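Putative uronate isomerase (Thermotoga maritima, PDB 4NAR) is of unproven function but may act as an isomerase or racemase, possibly one related to lactate racemase. Local coordinates at residues 33-38 and 67-72; 144-149 and 219-224; 161-166 and 240-245. One frame throughout, in Å; residues are numbered along the deposited sequence.

Contact 1 of 3, residues 33-38 and 67-72; sequences LVVHTD and LNASGT. With SO4 (sulfate ion), chain B.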
ATOM      1  N   LEU A  33      20.499  -2.221  -8.504  1.00 22.45           N
ATOM      2  CA  LEU A  33      19.158  -2.763  -8.284  1.00 20.71           C
ATOM      3  C   LEU A  33      18.149  -1.639  -8.097  1.00 21.28           C
ATOM      4  O   LEU A  33      18.368  -0.713  -7.289  1.00 23.00           O
ATOM      5  CB  LEU A  33      19.126  -3.689  -7.057  1.00 13.47           C
ATOM      6  CG  LEU A  33      17.774  -4.285  -6.621  1.00 18.79           C
ATOM      7  CD1 LEU A  33      17.173  -5.165  -7.715  1.00 14.45           C
ATOM      8  CD2 LEU A  33      17.899  -5.078  -5.326  1.00 15.75           C
ATOM      9  N   VAL A  34      17.041  -1.718  -8.836  1.00 16.68           N
ATOM     10  CA  VAL A  34      15.957  -0.764  -8.664  1.00 13.02           C
ATOM     11  C   VAL A  34      14.720  -1.473  -8.134  1.00 15.61           C
ATOM     12  O   VAL A  34      14.128  -2.324  -8.814  1.00 17.54           O
ATOM     13  CB  VAL A  34      15.622   0.015  -9.973  1.00 23.13           C
ATOM     14  CG1 VAL A  34      14.421   0.952  -9.757  1.00 16.43           C
ATOM     15  CG2 VAL A  34      16.833   0.801 -10.449  1.00 13.96           C
ATOM     16  N   VAL A  35      14.343  -1.117  -6.907  1.00 16.05           N
ATOM     17  CA  VAL A  35      13.124  -1.609  -6.277  1.00 19.10           C
ATOM     18  C   VAL A  35      12.014  -0.576  -6.534  1.00 23.22           C
ATOM     19  O   VAL A  35      12.190   0.620  -6.249  1.00 19.74           O
ATOM     20  CB  VAL A  35      13.345  -1.861  -4.753  1.00 11.42           C
ATOM     21  CG1 VAL A  35      12.071  -2.362  -4.097  1.00 11.08           C
ATOM     22  CG2 VAL A  35      14.482  -2.874  -4.530  1.00 11.62           C
ATOM     23  N   HIS A  36      10.886  -1.033  -7.090  1.00 19.86           N
ATOM     24  CA  HIS A  36       9.821  -0.137  -7.548  1.00 18.75           C
ATOM     25  C   HIS A  36       8.441  -0.620  -7.110  1.00 18.15           C
ATOM     26  O   HIS A  36       8.277  -1.779  -6.708  1.00 16.33           O
ATOM     27  CB  HIS A  36       9.835  -0.016  -9.085  1.00 17.52           C
ATOM     28  CG  HIS A  36       9.737  -1.342  -9.793  1.00 17.48           C
ATOM     29  ND1 HIS A  36       8.534  -1.935 -10.103  1.00 18.16           N
ATOM     30  CD2 HIS A  36      10.706  -2.187 -10.230  1.00 12.51           C
ATOM     31  CE1 HIS A  36       8.762  -3.098 -10.701  1.00 15.83           C
ATOM     32  NE2 HIS A  36      10.066  -3.271 -10.791  1.00 19.60           N
ATOM     33  N   THR A  37       7.459   0.280  -7.213  1.00 17.57           N
ATOM     34  CA  THR A  37       6.058  -0.022  -6.931  1.00 13.74           C
ATOM     35  C   THR A  37       5.474  -0.884  -8.055  1.00 19.44           C
ATOM     36  O   THR A  37       6.098  -1.045  -9.127  1.00 13.99           O
ATOM     37  CB  THR A  37       5.224   1.286  -6.791  1.00 20.59           C
ATOM     38  OG1 THR A  37       5.265   2.027  -8.021  1.00 17.47           O
ATOM     39  CG2 THR A  37       5.773   2.169  -5.660  1.00 11.00           C
ATOM     40  N   ASP A  38       4.280  -1.433  -7.831  1.00 19.71           N
ATOM     41  CA  ASP A  38       3.703  -2.357  -8.816  1.00 23.96           C
ATOM     42  C   ASP A  38       2.557  -1.703  -9.602  1.00 23.52           C
ATOM     43  O   ASP A  38       2.310  -0.497  -9.444  1.00 17.40           O
ATOM     44  CB  ASP A  38       3.270  -3.681  -8.168  1.00 19.40           C
ATOM     45  CG  ASP A  38       2.157  -3.498  -7.145  1.00 25.41           C
ATOM     46  OD1 ASP A  38       1.788  -2.322  -6.902  1.00 24.42           O
ATOM     47  OD2 ASP A  38       1.663  -4.517  -6.578  1.00 22.23           O
ATOM     48  N   LEU A  67      13.250  -4.942  -9.100  1.00 14.03           N
ATOM     49  CA  LEU A  67      12.500  -5.782  -8.174  1.00 12.38           C
ATOM     50  C   LEU A  67      11.154  -5.116  -7.933  1.00 20.83           C
ATOM     51  O   LEU A  67      11.064  -3.945  -7.511  1.00 17.56           O
ATOM     52  CB  LEU A  67      13.236  -5.945  -6.832  1.00 16.95           C
ATOM     53  CG  LEU A  67      13.200  -7.267  -6.037  1.00 20.28           C
ATOM     54  CD1 LEU A  67      13.427  -6.985  -4.566  1.00 19.61           C
ATOM     55  CD2 LEU A  67      11.932  -8.102  -6.232  1.00 12.14           C
ATOM     56  N   ASN A  68      10.107  -5.874  -8.218  1.00 19.67           N
ATOM     57  CA  ASN A  68       8.757  -5.428  -7.994  1.00 18.66           C
ATOM     58  C   ASN A  68       8.404  -5.565  -6.518  1.00 13.81           C
ATOM     59  O   ASN A  68       8.284  -6.686  -6.010  1.00 14.53           O
ATOM     60  CB  ASN A  68       7.796  -6.280  -8.829  1.00 20.64           C
ATOM     61  CG  ASN A  68       6.352  -5.848  -8.662  1.00 21.29           C
ATOM     62  OD1 ASN A  68       5.994  -4.708  -8.984  1.00 21.22           O
ATOM     63  ND2 ASN A  68       5.512  -6.755  -8.149  1.00 19.87           N
ATOM     64  N   ALA A  69       8.229  -4.433  -5.835  1.00 14.98           N
ATOM     65  CA  ALA A  69       7.801  -4.456  -4.435  1.00 20.79           C
ATOM     66  C   ALA A  69       6.316  -4.829  -4.351  1.00 20.20           C
ATOM     67  O   ALA A  69       5.454  -3.954  -4.146  1.00 21.08           O
ATOM     68  CB  ALA A  69       8.057  -3.106  -3.760  1.00 14.75           C
ATOM     69  N   SER A  70       6.026  -6.119  -4.494  1.00 11.26           N
ATOM     70  CA  SER A  70       4.640  -6.588  -4.626  1.00 20.41           C
ATOM     71  C   SER A  70       3.802  -6.599  -3.334  1.00 21.00           C
ATOM     72  O   SER A  70       2.565  -6.468  -3.375  1.00 24.52           O
ATOM     73  CB  SER A  70       4.636  -8.007  -5.200  1.00 18.06           C
ATOM     74  OG  SER A  70       5.042  -8.944  -4.202  1.00 22.18           O
ATOM     75  N   GLY A  71       4.454  -6.772  -2.191  1.00 18.24           N
ATOM     76  CA  GLY A  71       3.723  -7.183  -1.000  1.00 19.72           C
ATOM     77  C   GLY A  71       3.049  -8.528  -1.285  1.00 20.60           C
ATOM     78  O   GLY A  71       3.666  -9.415  -1.890  1.00 22.66           O
ATOM     79  N   THR A  72       1.787  -8.690  -0.884  1.00 20.45           N
ATOM     80  CA  THR A  72       1.063  -9.932  -1.202  1.00 19.51           C
ATOM     81  C   THR A  72       0.437  -9.943  -2.605  1.00 18.72           C
ATOM     82  O   THR A  72      -0.168 -10.949  -3.000  1.00 18.06           O
ATOM     83  CB  THR A  72      -0.071 -10.237  -0.189  1.00 18.84           C
ATOM     84  OG1 THR A  72      -0.977  -9.134  -0.142  1.00 19.56           O
ATOM     85  CG2 THR A  72       0.485 -10.499   1.211  1.00 12.35           C
TER
HETATM   86  S   SO4 B 501      -0.139  -6.235   1.620  1.00 31.62           S
HETATM   87  O1  SO4 B 501       0.530  -5.575   2.754  1.00 33.24           O
HETATM   88  O2  SO4 B 501       0.807  -6.338   0.496  1.00 33.74           O
HETATM   89  O3  SO4 B 501      -0.598  -7.567   2.039  1.00 28.25           O
HETATM   90  O4  SO4 B 501      -1.309  -5.433   1.205  1.00 36.75           O
HETATM   91  O   HOH W   1       2.671  -6.679  -7.936  1.00 18.53           O
HETATM   92  O   HOH W   2       3.734  -1.133  -4.647  1.00 35.58           O
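The imidazole of His-36 lies with one face against the backbone of Leu-67 and Asn-68. Leu-67 O stands 3.2 Å above the ring plane, offset toward the rim, while Asn-68 CA makes a CH-pi contact 3.9 Å from the centroid and 28° off the ring normal. At the ring's edge ND1 of His-36 donates to Thr-37 O (2.8 Å), close to the ring plane, and NE2 is hydrogen-bonded to Thr-66 OG1. With both nitrogens engaged, the rotation of the ring is fixed; Phe-81 of helix 78-85 meets it with its own plane nearly perpendicular. CG of His-36 sits between the backbone N and the carbonyl carbon (chi1 56°), and from there the ring leans across the neighbouring strand. The side chains of His-36 and Asn-68 cross at about a right angle, with the imidazole and amide planes 48° apart. Asn-68 OD1 presses against Asp-38 CB at 3.0 Å and, though buried, finds no polar partner, whereas Asn-68 ND2 donates to a water that in turn donates to Asp-38 OD2 (water O to OD2 2.7 Å). His-73 ND1 is a second partner of that carboxylate oxygen. On the opposite face of the sheet Val-35 and Leu-67 lie side by side, CG2 to CB 4.0 Å, and Leu-33 CD1 reaches the same CB. Backbone bonds Leu-67 N to Val-34 O, His-36 N to Leu-67 O and Ala-69 N to His-36 O knit the strands in parallel. Beyond them Thr-72 holds a sulfate, probably from the crystallisation liquor, through N (2.9 Å to O2) and OG1 (2.7 Å to O3), OG1 pairing also with His-315 NE2. The sulfate may mark an anion-binding pocket beyond the beta-alpha-beta unit of strand 31-36, helix 45-58 and strand 63-68.

Contact 2 of 3, residues 144-149 and 219-224; sequences AIFFIN and FTLNMV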
ATOM      1  N   ALA A 144      24.748  -0.168  -5.963  1.00 18.50           N
ATOM      2  CA  ALA A 144      23.743   0.757  -5.470  1.00 20.36           C
ATOM      3  C   ALA A 144      22.368   0.135  -5.589  1.00 21.93           C
ATOM      4  O   ALA A 144      22.094  -0.647  -6.516  1.00 24.93           O
ATOM      5  CB  ALA A 144      23.796   2.086  -6.215  1.00 15.07           C
ATOM      6  N   ILE A 145      21.515   0.470  -4.626  1.00 17.81           N
ATOM      7  CA  ILE A 145      20.131   0.043  -4.651  1.00 15.96           C
ATOM      8  C   ILE A 145      19.258   1.282  -4.545  1.00 18.21           C
ATOM      9  O   ILE A 145      19.400   2.075  -3.607  1.00 18.70           O
ATOM     10  CB  ILE A 145      19.813  -0.895  -3.497  1.00 12.85           C
ATOM     11  CG1 ILE A 145      20.813  -2.052  -3.473  1.00 19.13           C
ATOM     12  CG2 ILE A 145      18.389  -1.424  -3.646  1.00 15.53           C
ATOM     13  CD1 ILE A 145      20.483  -3.134  -2.451  1.00 18.02           C
ATOM     14  N   PHE A 146      18.359   1.442  -5.510  1.00 19.60           N
ATOM     15  CA  PHE A 146      17.510   2.617  -5.589  1.00 15.65           C
ATOM     16  C   PHE A 146      16.092   2.193  -5.316  1.00 15.50           C
ATOM     17  O   PHE A 146      15.545   1.348  -6.016  1.00 22.72           O
ATOM     18  CB  PHE A 146      17.601   3.213  -6.987  1.00 19.31           C
ATOM     19  CG  PHE A 146      19.010   3.513  -7.413  1.00 19.69           C
ATOM     20  CD1 PHE A 146      19.714   2.616  -8.199  1.00 21.67           C
ATOM     21  CD2 PHE A 146      19.638   4.693  -7.010  1.00 19.72           C
ATOM     22  CE1 PHE A 146      21.024   2.889  -8.593  1.00 25.96           C
ATOM     23  CE2 PHE A 146      20.941   4.970  -7.393  1.00 18.07           C
ATOM     24  CZ  PHE A 146      21.636   4.067  -8.191  1.00 20.47           C
ATOM     25  N   PHE A 147      15.498   2.757  -4.285  1.00 17.81           N
ATOM     26  CA  PHE A 147      14.124   2.434  -3.967  1.00 19.15           C
ATOM     27  C   PHE A 147      13.250   3.621  -4.400  1.00 18.55           C
ATOM     28  O   PHE A 147      13.281   4.684  -3.766  1.00 22.67           O
ATOM     29  CB  PHE A 147      13.960   2.217  -2.462  1.00 11.47           C
ATOM     30  CG  PHE A 147      14.785   1.084  -1.893  1.00 19.45           C
ATOM     31  CD1 PHE A 147      14.200  -0.155  -1.621  1.00 16.24           C
ATOM     32  CD2 PHE A 147      16.143   1.267  -1.582  1.00 20.80           C
ATOM     33  CE1 PHE A 147      14.958  -1.206  -1.063  1.00 16.84           C
ATOM     34  CE2 PHE A 147      16.903   0.232  -1.031  1.00 13.39           C
ATOM     35  CZ  PHE A 147      16.310  -1.002  -0.763  1.00 16.15           C
ATOM     36  N   ILE A 148      12.485   3.452  -5.475  1.00 17.45           N
ATOM     37  CA  ILE A 148      11.563   4.496  -5.913  1.00 17.00           C
ATOM     38  C   ILE A 148      10.216   4.220  -5.243  1.00 18.13           C
ATOM     39  O   ILE A 148       9.465   3.312  -5.638  1.00 16.35           O
ATOM     40  CB  ILE A 148      11.400   4.513  -7.451  1.00 17.00           C
ATOM     41  CG1 ILE A 148      12.776   4.531  -8.130  1.00 21.08           C
ATOM     42  CG2 ILE A 148      10.554   5.707  -7.884  1.00 24.00           C
ATOM     43  CD1 ILE A 148      12.726   4.369  -9.646  1.00 22.19           C
ATOM     44  N   ASN A 149       9.911   4.986  -4.205  1.00 18.89           N
ATOM     45  CA  ASN A 149       8.684   4.754  -3.448  1.00 17.36           C
ATOM     46  C   ASN A 149       7.758   5.970  -3.557  1.00 12.62           C
ATOM     47  O   ASN A 149       8.155   7.007  -4.084  1.00 17.76           O
ATOM     48  CB  ASN A 149       9.041   4.441  -1.990  1.00 17.28           C
ATOM     49  CG  ASN A 149       9.973   5.495  -1.376  1.00 19.57           C
ATOM     50  OD1 ASN A 149       9.514   6.390  -0.660  1.00 21.28           O
ATOM     51  ND2 ASN A 149      11.289   5.383  -1.647  1.00 16.38           N
ATOM     52  N   PHE A 219      19.534   4.152  -1.799  1.00 20.77           N
ATOM     53  CA  PHE A 219      18.878   5.435  -1.980  1.00 16.81           C
ATOM     54  C   PHE A 219      17.382   5.343  -1.902  1.00 16.86           C
ATOM     55  O   PHE A 219      16.779   4.363  -2.332  1.00 21.66           O
ATOM     56  CB  PHE A 219      19.324   6.083  -3.289  1.00 19.85           C
ATOM     57  CG  PHE A 219      20.811   6.266  -3.364  1.00 17.14           C
ATOM     58  CD1 PHE A 219      21.419   7.361  -2.751  1.00 19.08           C
ATOM     59  CD2 PHE A 219      21.616   5.302  -3.970  1.00 20.88           C
ATOM     60  CE1 PHE A 219      22.811   7.519  -2.776  1.00 23.66           C
ATOM     61  CE2 PHE A 219      23.018   5.450  -4.003  1.00 28.59           C
ATOM     62  CZ  PHE A 219      23.613   6.560  -3.401  1.00 23.13           C
ATOM     63  N   THR A 220      16.789   6.362  -1.306  1.00 21.85           N
ATOM     64  CA  THR A 220      15.354   6.511  -1.360  1.00 18.21           C
ATOM     65  C   THR A 220      15.021   7.644  -2.316  1.00 17.31           C
ATOM     66  O   THR A 220      15.624   8.726  -2.273  1.00 20.84           O
ATOM     67  CB  THR A 220      14.718   6.772   0.027  1.00 18.38           C
ATOM     68  OG1 THR A 220      13.316   7.015  -0.144  1.00 24.18           O
ATOM     69  CG2 THR A 220      15.364   7.984   0.744  1.00 12.92           C
ATOM     70  N   LEU A 221      14.095   7.363  -3.218  1.00 16.46           N
ATOM     71  CA  LEU A 221      13.596   8.358  -4.148  1.00 16.43           C
ATOM     72  C   LEU A 221      12.089   8.400  -3.877  1.00 17.43           C
ATOM     73  O   LEU A 221      11.316   7.618  -4.442  1.00 18.49           O
ATOM     74  CB  LEU A 221      13.945   7.959  -5.590  1.00 25.23           C
ATOM     75  CG  LEU A 221      15.454   7.785  -5.845  1.00 20.93           C
ATOM     76  CD1 LEU A 221      15.947   6.380  -5.524  1.00 26.21           C
ATOM     77  CD2 LEU A 221      15.847   8.159  -7.272  1.00 17.28           C
ATOM     78  N   ASN A 222      11.703   9.283  -2.954  1.00 16.33           N
ATOM     79  CA  ASN A 222      10.365   9.312  -2.376  1.00 14.61           C
ATOM     80  C   ASN A 222       9.480  10.320  -3.134  1.00 16.97           C
ATOM     81  O   ASN A 222       9.656  11.542  -3.029  1.00 13.75           O
ATOM     82  CB  ASN A 222      10.468   9.664  -0.884  1.00 14.39           C
ATOM     83  CG  ASN A 222       9.198   9.326  -0.096  1.00 24.30           C
ATOM     84  OD1 ASN A 222       8.090   9.267  -0.655  1.00 27.91           O
ATOM     85  ND2 ASN A 222       9.358   9.091   1.214  1.00 12.38           N
HETATM   86  N   MSE A 223       8.542   9.792  -3.910  1.00 17.64           N
HETATM   87  CA  MSE A 223       7.678  10.607  -4.753  1.00 19.63           C
HETATM   88  C   MSE A 223       6.453  11.116  -4.004  1.00 20.52           C
HETATM   89  O   MSE A 223       5.915  10.438  -3.120  1.00 19.26           O
HETATM   90  CB  MSE A 223       7.181   9.775  -5.931  1.00 13.07           C
HETATM   91  CG  MSE A 223       8.254   9.353  -6.933  1.00 13.22           C
HETATM   92 SE   MSE A 223       7.481   8.122  -8.240  0.60 21.80          SE
HETATM   93  CE  MSE A 223       6.872   6.699  -7.065  1.00 12.29           C
ATOM     94  N   VAL A 224       5.997  12.308  -4.379  1.00 13.82           N
ATOM     95  CA  VAL A 224       4.678  12.789  -3.974  1.00 16.58           C
ATOM     96  C   VAL A 224       3.989  13.366  -5.221  1.00 19.97           C
ATOM     97  O   VAL A 224       4.631  14.038  -6.048  1.00 24.96           O
ATOM     98  CB  VAL A 224       4.761  13.840  -2.837  1.00 14.36           C
ATOM     99  CG1 VAL A 224       3.376  14.174  -2.310  1.00 17.55           C
ATOM    100  CG2 VAL A 224       5.633  13.335  -1.700  1.00 17.31           C
TER
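Phe-146 and Phe-219 lie side by side and point the same way, their ring planes only 16° apart but slid so far that they barely overlap: centroids stand 5.5 Å apart, and the nearest atoms are Phe-146 CE2 and Phe-219 CD2 at 3.5 Å. Ala-144 CB meets the edge of the Phe-219 ring, and Leu-221 CD1 packs on Phe-146 CB. Farther along the same face the side chains of Ile-148 and Met-223, modelled as selenomethionine, cross at a slant, Ile-148 CG2 3.9 Å from Met-223 CE; a bend about chi3 (-59°) turns that methyl back to within 3.3 Å of Asn-149 O. This apolar face packs on helix 45-58.

The other face is more polar. Phe-219 O lies in the plane of the Phe-147 ring, at its edge, 3.2 Å from CD2. Asn-149 ND2 donates to Thr-220 OG1 (3.0 Å, nearly straight at 166°), the hydroxyl oxygen lying close to the amide plane, and makes a weak bond to Phe-147 O. Asn-149 OD1 accepts from Gly-162 N. The amides of Asn-149 and Asn-222 cross without bonding to each other; Asn-222 OD1 pairs with Thr-151 OG1 instead.

Five backbone bonds, from Phe-219 N to Ile-145 O through Met-223 N to Asn-149 O, zip the parallel strands. Held at both ND2 and OD1, the buried Asn-149 amide is probably fixed in its flip, beside an acetate likely to come from the crystallisation liquor.

Contact 3 of 3, residues 161-166 and 240-245; sequences GGLKIV and EGYEGF. With ACT (acetate ion), chain E; SO4 (sulfate ion), chain C.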
ATOM      1  N   GLY A 161       5.068   4.922   1.406  1.00 18.31           N
ATOM      2  CA  GLY A 161       6.368   5.476   1.059  1.00 17.93           C
ATOM      3  C   GLY A 161       7.449   5.171   2.075  1.00 15.80           C
ATOM      4  O   GLY A 161       7.209   4.491   3.083  1.00 14.13           O
ATOM      5  N   GLY A 162       8.644   5.686   1.816  1.00 18.10           N
ATOM      6  CA  GLY A 162       9.783   5.347   2.649  1.00 25.49           C
ATOM      7  C   GLY A 162       9.944   3.842   2.819  1.00 22.66           C
ATOM      8  O   GLY A 162       9.840   3.077   1.848  1.00 12.00           O
ATOM      9  N   LEU A 163      10.175   3.415   4.061  1.00 19.69           N
ATOM     10  CA  LEU A 163      10.466   2.010   4.325  1.00 15.51           C
ATOM     11  C   LEU A 163       9.279   1.067   4.054  1.00 19.31           C
ATOM     12  O   LEU A 163       9.431  -0.162   4.101  1.00 18.97           O
ATOM     13  CB  LEU A 163      11.004   1.848   5.747  1.00 13.86           C
ATOM     14  CG  LEU A 163      12.378   2.513   5.901  1.00 16.96           C
ATOM     15  CD1 LEU A 163      12.763   2.671   7.389  1.00 15.35           C
ATOM     16  CD2 LEU A 163      13.439   1.699   5.122  1.00 11.39           C
ATOM     17  N   LYS A 164       8.107   1.623   3.744  1.00 13.90           N
ATOM     18  CA  LYS A 164       6.986   0.757   3.407  1.00 18.86           C
ATOM     19  C   LYS A 164       7.287  -0.046   2.123  1.00 25.24           C
ATOM     20  O   LYS A 164       6.774  -1.154   1.924  1.00 20.87           O
ATOM     21  CB  LYS A 164       5.667   1.524   3.271  1.00 21.91           C
ATOM     22  CG  LYS A 164       4.451   0.579   3.300  1.00 25.13           C
ATOM     23  CD  LYS A 164       3.250   1.109   2.486  1.00 28.29           C
ATOM     24  CE  LYS A 164       2.016   0.171   2.581  1.00 31.06           C
ATOM     25  NZ  LYS A 164       1.966  -0.852   1.473  1.00 32.65           N
ATOM     26  N   ILE A 165       8.140   0.503   1.262  1.00 20.23           N
ATOM     27  CA  ILE A 165       8.553  -0.238   0.092  1.00 16.11           C
ATOM     28  C   ILE A 165       9.394  -1.472   0.454  1.00 18.08           C
ATOM     29  O   ILE A 165       9.424  -2.449  -0.301  1.00 19.43           O
ATOM     30  CB  ILE A 165       9.303   0.649  -0.910  1.00 20.30           C
ATOM     31  CG1 ILE A 165       9.513  -0.111  -2.229  1.00 18.71           C
ATOM     32  CG2 ILE A 165      10.626   1.122  -0.327  1.00 14.47           C
ATOM     33  CD1 ILE A 165       9.797   0.794  -3.426  1.00 20.82           C
ATOM     34  N   VAL A 166      10.075  -1.447   1.601  1.00 15.82           N
ATOM     35  CA  VAL A 166      10.811  -2.629   2.028  1.00 15.16           C
ATOM     36  C   VAL A 166       9.841  -3.604   2.711  1.00 17.47           C
ATOM     37  O   VAL A 166       9.787  -4.790   2.368  1.00 18.66           O
ATOM     38  CB  VAL A 166      11.968  -2.278   2.991  1.00 26.06           C
ATOM     39  CG1 VAL A 166      12.704  -3.556   3.412  1.00 22.86           C
ATOM     40  CG2 VAL A 166      12.930  -1.272   2.353  1.00 10.82           C
ATOM     41  N   GLU A 240      19.651   9.147   1.314  1.00 18.30           N
ATOM     42  CA  GLU A 240      20.513   7.963   1.351  1.00 21.52           C
ATOM     43  C   GLU A 240      20.503   7.228   2.700  1.00 16.28           C
ATOM     44  O   GLU A 240      20.491   7.849   3.770  1.00 21.63           O
ATOM     45  CB  GLU A 240      21.957   8.325   0.929  1.00 16.26           C
ATOM     46  CG  GLU A 240      22.939   7.141   1.014  1.00 23.69           C
ATOM     47  CD  GLU A 240      24.306   7.384   0.351  1.00 31.12           C
ATOM     48  OE1 GLU A 240      24.657   8.550   0.037  1.00 33.84           O
ATOM     49  OE2 GLU A 240      25.044   6.382   0.151  1.00 41.57           O
ATOM     50  N   GLY A 241      20.503   5.899   2.640  1.00 21.77           N
ATOM     51  CA  GLY A 241      20.615   5.079   3.835  1.00 20.00           C
ATOM     52  C   GLY A 241      19.348   5.101   4.679  1.00 28.73           C
ATOM     53  O   GLY A 241      18.388   5.838   4.383  1.00 20.40           O
ATOM     54  N   TYR A 242      19.344   4.277   5.726  1.00 24.38           N
ATOM     55  CA  TYR A 242      18.221   4.175   6.649  1.00 16.07           C
ATOM     56  C   TYR A 242      17.705   5.550   7.086  1.00 19.31           C
ATOM     57  O   TYR A 242      16.512   5.858   6.920  1.00 21.55           O
ATOM     58  CB  TYR A 242      18.629   3.325   7.859  1.00 16.23           C
ATOM     59  CG  TYR A 242      17.577   3.220   8.945  1.00 19.75           C
ATOM     60  CD1 TYR A 242      16.497   2.350   8.810  1.00 15.88           C
ATOM     61  CD2 TYR A 242      17.679   3.974  10.126  1.00 18.18           C
ATOM     62  CE1 TYR A 242      15.520   2.244   9.811  1.00 15.41           C
ATOM     63  CE2 TYR A 242      16.702   3.871  11.142  1.00 14.96           C
ATOM     64  CZ  TYR A 242      15.626   3.008  10.970  1.00 20.77           C
ATOM     65  OH  TYR A 242      14.671   2.902  11.958  1.00 23.34           O
ATOM     66  N   GLU A 243      18.602   6.372   7.636  1.00 17.59           N
ATOM     67  CA  GLU A 243      18.221   7.695   8.147  1.00 23.95           C
ATOM     68  C   GLU A 243      17.653   8.570   7.034  1.00 20.36           C
ATOM     69  O   GLU A 243      16.798   9.434   7.284  1.00 23.22           O
ATOM     70  CB  GLU A 243      19.416   8.416   8.798  1.00 25.51           C
ATOM     71  CG  GLU A 243      20.026   7.693   9.984  1.00 30.70           C
ATOM     72  CD  GLU A 243      19.127   7.727  11.226  1.00 38.94           C
ATOM     73  OE1 GLU A 243      18.067   8.419  11.189  1.00 34.95           O
ATOM     74  OE2 GLU A 243      19.487   7.062  12.241  1.00 28.98           O
ATOM     75  N   GLY A 244      18.145   8.360   5.813  1.00 17.70           N
ATOM     76  CA  GLY A 244      17.639   9.086   4.668  1.00 17.49           C
ATOM     77  C   GLY A 244      16.184   8.745   4.407  1.00 22.11           C
ATOM     78  O   GLY A 244      15.371   9.634   4.085  1.00 24.08           O
ATOM     79  N   PHE A 245      15.859   7.459   4.542  1.00 18.36           N
ATOM     80  CA  PHE A 245      14.506   6.979   4.301  1.00 18.46           C
ATOM     81  C   PHE A 245      13.553   7.691   5.252  1.00 25.71           C
ATOM     82  O   PHE A 245      12.470   8.131   4.852  1.00 26.39           O
ATOM     83  CB  PHE A 245      14.429   5.475   4.551  1.00 17.36           C
ATOM     84  CG  PHE A 245      14.453   4.645   3.306  1.00 23.97           C
ATOM     85  CD1 PHE A 245      15.648   4.115   2.820  1.00 29.30           C
ATOM     86  CD2 PHE A 245      13.267   4.365   2.627  1.00 26.81           C
ATOM     87  CE1 PHE A 245      15.658   3.336   1.672  1.00 26.22           C
ATOM     88  CE2 PHE A 245      13.269   3.578   1.473  1.00 20.30           C
ATOM     89  CZ  PHE A 245      14.459   3.057   1.003  1.00 22.34           C
TER
HETATM   90  C   ACT E 504       5.406   2.067  -1.218  1.00 20.89           C
HETATM   91  O   ACT E 504       4.754   2.339  -0.194  1.00 31.92           O
HETATM   92  OXT ACT E 504       5.997   3.038  -1.723  1.00 16.88           O
HETATM   93  CH3 ACT E 504       5.455   0.671  -1.780  1.00 37.02           C
HETATM   94  S   SO4 C 502      -0.529  -0.227  -1.065  1.00 48.68           S
HETATM   95  O1  SO4 C 502       0.552   0.621  -0.519  1.00 44.25           O
HETATM   96  O2  SO4 C 502       0.040  -1.187  -2.029  1.00 52.22           O
HETATM   97  O3  SO4 C 502      -1.230  -0.985  -0.015  1.00 38.65           O
HETATM   98  O4  SO4 C 502      -1.476   0.660  -1.748  1.00 60.25           O
HETATM   99  O   HOH W   3      10.563   5.616   5.913  1.00 14.09           O
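Leu-163 N and Phe-245 O are bridged by one water, which accepts from the amide at 2.9 Å and donates only weakly to the carbonyl, 3.3 Å away; no direct polar bond joins the two segments. The rest is packing round the Phe-245 ring. Leu-163 CD2 sits over one face in a CH-pi contact, 3.8 Å from the centroid and 21° off the normal. Gly-162 backs onto the edge of the ring, its C 3.4 Å from Phe-245 CD2, and Ile-165 CG2 touches the edge near CE2. Leu-163 CG lies anti to the carbonyl carbon (chi1 -67°), from where its CD2 reaches the ring face. The other methyl of Leu-163, CD1, meets Tyr-242 CE1 at 3.7 Å, the side chains crossing at about a right angle; Tyr-242 OH is hydrogen-bonded to Asn-204 O. An alanine in place of Phe-245 would probably leave Leu-163 CD2 without its aromatic face and open a gap beside Gly-162 and Ile-165.

Away from the helix the loop faces bound ions, both probably from the crystallisation liquor. Gly-161 N donates to an acetate oxygen, O, at 3.1 Å, and Lys-164 NZ reaches a sulfate oxygen, O1, at 2.9 Å; Arg-41 binds both ions. The short 3-10 turn at 163-164 follows Gly-162, whose phi of 51° glycine adopts readily. The contact joins this loop to the first turn of helix 241-259. Helix 198-213 adds Ile-203 and Phe-211 against Leu-163, and the Phe-245 ring also packs on Phe-147 of strand 144-150 and Thr-220 of strand 217-227.

How the contacts relate
All three contacts are built on or against one mixed sheet. Contacts 1 and 2 lie within it, contact 2 wholly buried, sharing the seam where strand 31-36 runs beside strand 144-150: Leu-33 O and Phe-146 N, and Val-35 N and Phe-146 O, are probably hydrogen-bonded there. Both are ruled by parallel backbone ladders, whereas contact 3 is loop-to-helix packing laid on one face of that sheet, apolar, bridged by a water and reaching toward the surface at partly exposed Tyr-242. Ile-165 ties it to contact 1 through Ala-69, and Phe-245 to contact 2 through Phe-147. The acetate lies by Asn-149 of contact 2 and Gly-161 of contact 3; sulfates sit by contacts 1 and 3.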